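PDB 7MX5: Tol-Pal system protein TolB from Acinetobacter baumannii, which probably serves as the periplasmic component of the Tol-Pal system, which supports outer membrane invagination during cell division and helps maintain outer membrane integrity. Local coordinates for residues A[221-226]-A[263-268]. Residues are numbered along the deposited sequence; the frame is centred on the assembly and turned at random.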
# COMPACT_ATOMS: atom_id res chain seq x y z
N PHE A 221 -10.88 -10.58 0.27
CA PHE A 221 -11.23 -11.40 -0.89
C PHE A 221 -10.23 -12.54 -1.08
O PHE A 221 -9.03 -12.37 -0.85
CB PHE A 221 -11.29 -10.54 -2.15
CG PHE A 221 -12.49 -9.65 -2.20
CD1 PHE A 221 -13.73 -10.16 -2.54
CD2 PHE A 221 -12.38 -8.31 -1.89
CE1 PHE A 221 -14.84 -9.34 -2.58
CE2 PHE A 221 -13.49 -7.49 -1.93
CZ PHE A 221 -14.72 -8.00 -2.27
N SER A 222 -10.75 -13.69 -1.48
CA SER A 222 -9.92 -14.86 -1.72
C SER A 222 -8.99 -14.62 -2.91
O SER A 222 -9.36 -13.94 -3.87
CB SER A 222 -10.80 -16.08 -2.00
OG SER A 222 -10.72 -17.03 -0.95
N PRO A 223 -7.77 -15.16 -2.85
CA PRO A 223 -6.87 -15.03 -4.01
C PRO A 223 -7.45 -15.61 -5.30
O PRO A 223 -7.15 -15.09 -6.38
CB PRO A 223 -5.61 -15.80 -3.58
CG PRO A 223 -5.67 -15.87 -2.09
CD PRO A 223 -7.10 -15.71 -1.66
N ASP A 224 -8.27 -16.66 -5.21
CA ASP A 224 -8.87 -17.25 -6.40
C ASP A 224 -10.04 -16.43 -6.94
O ASP A 224 -10.60 -16.80 -7.98
CB ASP A 224 -9.31 -18.69 -6.12
CG ASP A 224 -10.36 -18.78 -5.01
OD1 ASP A 224 -10.94 -17.75 -4.62
OD2 ASP A 224 -10.59 -19.91 -4.52
N GLY A 225 -10.41 -15.34 -6.27
CA GLY A 225 -11.52 -14.53 -6.73
C GLY A 225 -12.88 -15.17 -6.59
O GLY A 225 -13.83 -14.74 -7.25
N LYS A 226 -13.01 -16.19 -5.74
CA LYS A 226 -14.26 -16.92 -5.60
C LYS A 226 -14.95 -16.72 -4.27
O LYS A 226 -16.15 -17.02 -4.16
CB LYS A 226 -14.02 -18.43 -5.81
CG LYS A 226 -13.27 -18.77 -7.09
CD LYS A 226 -13.79 -20.05 -7.70
CE LYS A 226 -13.36 -20.19 -9.15
NZ LYS A 226 -14.48 -19.93 -10.09
N ALA A 263 -10.64 -10.81 9.36
CA ALA A 263 -10.03 -11.96 8.71
C ALA A 263 -9.37 -11.54 7.40
O ALA A 263 -9.93 -10.75 6.64
CB ALA A 263 -11.07 -13.05 8.44
N ARG A 264 -8.17 -12.07 7.16
CA ARG A 264 -7.40 -11.75 5.96
C ARG A 264 -6.85 -13.03 5.37
O ARG A 264 -6.15 -13.79 6.06
CB ARG A 264 -6.26 -10.78 6.29
CG ARG A 264 -6.70 -9.49 6.96
CD ARG A 264 -6.72 -8.33 5.97
NE ARG A 264 -7.32 -7.13 6.54
CZ ARG A 264 -6.88 -5.90 6.33
NH1 ARG A 264 -5.82 -5.67 5.58
NH2 ARG A 264 -7.52 -4.88 6.89
N TYR A 265 -7.14 -13.27 4.09
CA TYR A 265 -6.69 -14.49 3.43
C TYR A 265 -5.17 -14.53 3.32
O TYR A 265 -4.52 -13.50 3.13
CB TYR A 265 -7.29 -14.58 2.02
CG TYR A 265 -8.75 -14.98 1.96
CD1 TYR A 265 -9.13 -16.31 2.07
CD2 TYR A 265 -9.73 -14.02 1.77
CE1 TYR A 265 -10.46 -16.67 2.00
CE2 TYR A 265 -11.07 -14.38 1.69
CZ TYR A 265 -11.42 -15.70 1.81
OH TYR A 265 -12.75 -16.05 1.74
N THR A 266 -4.61 -15.73 3.43
CA THR A 266 -3.22 -15.91 3.05
C THR A 266 -3.12 -15.95 1.52
O THR A 266 -4.00 -16.48 0.86
CB THR A 266 -2.66 -17.20 3.64
OG1 THR A 266 -3.50 -18.30 3.29
CG2 THR A 266 -2.57 -17.10 5.16
N PRO A 267 -2.05 -15.38 0.95
CA PRO A 267 -1.98 -15.28 -0.52
C PRO A 267 -1.93 -16.63 -1.23
O PRO A 267 -2.12 -16.66 -2.46
CB PRO A 267 -0.68 -14.49 -0.76
CG PRO A 267 0.11 -14.65 0.49
CD PRO A 267 -0.89 -14.76 1.60
N ASP A 268 -1.71 -17.73 -0.53
CA ASP A 268 -1.71 -19.05 -1.14
C ASP A 268 -3.10 -19.69 -1.16
O ASP A 268 -3.25 -20.79 -1.70
CB ASP A 268 -0.73 -19.98 -0.42
CG ASP A 268 -0.92 -19.99 1.08
OD1 ASP A 268 -2.01 -19.62 1.56
OD2 ASP A 268 0.03 -20.38 1.80
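The ring of Tyr265 lies flat against the backbone that runs from Phe221 into Ser222. Ser222 CA sits 3.6 Å from the ring centroid and only 14° off its normal, a CH-pi contact over the face. Toward the rim of that face comes Ser222 OG, 2.9 Å above the ring plane and 3.0 Å from Tyr265 CE1. On the CD2 branch the neighbour is backbone instead, with Phe221 O 3.2 Å from Tyr265 CD2. The tyrosine reaches this position with CG anti to its own carbonyl carbon and beside its backbone N (chi1 -75°), and its hydroxyl makes a weak hydrogen bond to Gln242 of strand 239-244. Pro223 extends the contact past the base of the ring: its CD packs 3.9 Å from Tyr265 CB, while its CG rests 3.4 Å from Thr266 O. Ser222 and Pro223 open a type I turn closed by Gly225 N to Ser222 O, and Asp224 OD1 accepts from Lys226 N in an Asx turn. The turn links strands 215-221 and 227-232, whereas Tyr265 ends strand 263-265, the first of the following four-stranded sheet. Aromatic-on-backbone packing thus joins the equivalent Phe221-Ser222-Pro223-Asp224 and Tyr265-Thr266-Pro267-Asp268 segments of successive blades in the TolB beta-propeller.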